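Local structure of GphF Dehydratase 1 (Archangium violaceum, 6MBF) at residues R240-H245 with L264-M269. The protein is a dehydratase domain of the gephyronic acid polyketide synthase, probably removing water from a polyketide intermediate and shifting the resulting double bond. Sequence-based numbering, arbitrary orientation. Where two conformers were deposited one is given.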
# COMPACT_ATOMS: atom_id res chain seq x y z
N ARG A 240 -11.66 -7.81 4.13
CA ARG A 240 -12.35 -6.53 4.03
C ARG A 240 -12.32 -5.72 5.32
O ARG A 240 -12.74 -4.56 5.31
CB ARG A 240 -13.83 -6.74 3.64
CG ARG A 240 -14.05 -7.72 2.49
CD ARG A 240 -15.50 -7.67 2.00
NE ARG A 240 -16.46 -8.05 3.04
CZ ARG A 240 -17.78 -7.92 2.91
NH1 ARG A 240 -18.28 -7.40 1.80
NH2 ARG A 240 -18.59 -8.29 3.90
N GLU A 241 -11.82 -6.30 6.41
CA GLU A 241 -11.99 -5.70 7.73
C GLU A 241 -10.93 -6.29 8.64
O GLU A 241 -10.79 -7.52 8.70
CB GLU A 241 -13.40 -5.97 8.27
CG GLU A 241 -13.69 -5.29 9.60
CD GLU A 241 -15.13 -5.48 10.06
OE1 GLU A 241 -15.86 -6.28 9.43
OE2 GLU A 241 -15.53 -4.84 11.05
N VAL A 242 -10.18 -5.43 9.33
CA VAL A 242 -9.14 -5.88 10.25
C VAL A 242 -9.09 -4.96 11.47
O VAL A 242 -9.58 -3.83 11.45
CB VAL A 242 -7.72 -5.92 9.63
CG1 VAL A 242 -7.63 -6.93 8.48
CG2 VAL A 242 -7.30 -4.53 9.16
N ARG A 243 -8.49 -5.47 12.53
CA ARG A 243 -7.92 -4.64 13.57
C ARG A 243 -6.41 -4.64 13.36
O ARG A 243 -5.81 -5.69 13.10
CB ARG A 243 -8.28 -5.14 14.96
CG ARG A 243 -9.77 -5.03 15.27
CD ARG A 243 -10.01 -5.29 16.75
NE ARG A 243 -11.42 -5.13 17.12
CZ ARG A 243 -12.32 -6.11 17.10
NH1 ARG A 243 -11.98 -7.34 16.72
NH2 ARG A 243 -13.57 -5.87 17.45
N VAL A 244 -5.80 -3.47 13.44
CA VAL A 244 -4.38 -3.34 13.13
C VAL A 244 -3.66 -2.79 14.35
O VAL A 244 -4.11 -1.82 14.96
CB VAL A 244 -4.14 -2.45 11.90
CG1 VAL A 244 -4.86 -1.10 12.03
CG2 VAL A 244 -2.64 -2.26 11.67
N HIS A 245 -2.57 -3.44 14.72
CA HIS A 245 -1.66 -2.92 15.74
C HIS A 245 -0.46 -2.31 15.03
O HIS A 245 0.11 -2.92 14.13
CB HIS A 245 -1.23 -4.02 16.70
CG HIS A 245 -0.25 -3.57 17.73
ND1 HIS A 245 0.90 -4.26 18.01
CD2 HIS A 245 -0.24 -2.48 18.53
CE1 HIS A 245 1.58 -3.63 18.95
NE2 HIS A 245 0.91 -2.54 19.28
N LEU A 264 3.68 -2.99 11.59
CA LEU A 264 2.24 -3.18 11.71
C LEU A 264 1.90 -4.66 11.66
O LEU A 264 2.59 -5.45 11.02
CB LEU A 264 1.46 -2.45 10.59
CG LEU A 264 1.63 -0.94 10.46
CD1 LEU A 264 2.79 -0.60 9.56
CD2 LEU A 264 0.34 -0.35 9.90
N ARG A 265 0.82 -5.02 12.35
CA ARG A 265 0.27 -6.36 12.35
C ARG A 265 -1.23 -6.24 12.14
O ARG A 265 -1.90 -5.51 12.88
CB ARG A 265 0.58 -7.10 13.65
CG ARG A 265 2.08 -7.22 13.96
CD ARG A 265 2.77 -8.03 12.89
NE ARG A 265 4.15 -8.36 13.22
CZ ARG A 265 5.22 -7.74 12.72
NH1 ARG A 265 5.09 -6.73 11.87
NH2 ARG A 265 6.44 -8.16 13.08
N LEU A 266 -1.75 -6.92 11.12
CA LEU A 266 -3.17 -6.89 10.79
C LEU A 266 -3.82 -8.20 11.23
O LEU A 266 -3.31 -9.28 10.93
CB LEU A 266 -3.38 -6.68 9.29
CG LEU A 266 -3.12 -5.29 8.66
CD1 LEU A 266 -1.68 -4.82 8.84
CD2 LEU A 266 -3.47 -5.34 7.19
N PHE A 267 -4.96 -8.10 11.92
CA PHE A 267 -5.68 -9.25 12.43
C PHE A 267 -7.11 -9.24 11.92
O PHE A 267 -7.72 -8.18 11.77
CB PHE A 267 -5.70 -9.27 13.97
CG PHE A 267 -4.34 -9.29 14.59
CD1 PHE A 267 -3.74 -10.49 14.96
CD2 PHE A 267 -3.65 -8.10 14.81
CE1 PHE A 267 -2.47 -10.50 15.53
CE2 PHE A 267 -2.39 -8.11 15.38
CZ PHE A 267 -1.80 -9.31 15.74
N ASP A 268 -7.68 -10.43 11.67
CA ASP A 268 -9.10 -10.44 11.35
C ASP A 268 -9.90 -10.22 12.64
O ASP A 268 -9.34 -10.07 13.73
CB ASP A 268 -9.48 -11.73 10.61
CG ASP A 268 -9.35 -13.00 11.45
OD1 ASP A 268 -9.33 -12.95 12.70
OD2 ASP A 268 -9.27 -14.08 10.83
N MET A 269 -11.22 -10.15 12.50
CA MET A 269 -12.05 -9.82 13.66
C MET A 269 -12.12 -10.95 14.68
O MET A 269 -12.68 -10.75 15.77
CB MET A 269 -13.45 -9.41 13.20
CG MET A 269 -13.42 -8.21 12.25
SD MET A 269 -12.53 -6.78 12.91
CE MET A 269 -13.78 -6.10 14.00
O HOH W 1 -9.43 -8.43 15.97
O HOH W 2 -14.65 -9.06 16.89
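Arg243 and Phe267 face each other as a hydrogen-bonded antiparallel pair, and His245 with Arg265 repeats the pattern two residues on. In the first pair Arg243 N gives its hydrogen to Phe267 O at 2.9 Å, while Phe267 N returns one to Arg243 O; His245 and Arg265 exchange the same two bonds. Between them, Val244 and Leu266 form the non-hydrogen-bonded pair, where Val244 CA approaches Arg265 O at 3.3 Å in a CA-H...O contact.

Apolar contacts line one face of this hairpin, a part of the hot-dog dehydratase fold. Val244 CG2, anti to its own backbone N, lies 3.9 Å from Leu266 CD1 and 4.0 Å from Leu264 CD2, the valine and Leu266 running side by side. Helix 200-214 packs on this face, Cys206 touching Val242, Val244 and Leu266, and Leu202 touching Val242.

On the face bearing Arg243 and Phe267, the ring edge of Phe267 meets Arg243 O in plane. Beyond the Arg243-Phe267 pair, Met269, bent at chi2 (-54°) and chi3 (-79°), crosses both Glu241 and Arg243 at about a right angle. Met269 SD rests 3.8 Å from Glu241 CG, and Met269 CE sits over one guanidinium face, offset toward the rim, 3.4 Å from Arg243 CZ. Glu241 OE2 is hydrogen-bonded to His182 of the adjoining strand.

Water completes the polar contacts: Arg243 NH1 donates to two molecules, one of which donates onward to Asp268 O (2.8 Å) and the other to Met269 O. The flat cation thus serves two ways beyond Phe267, polar at its edge through water and apolar on the face that meets the methyl.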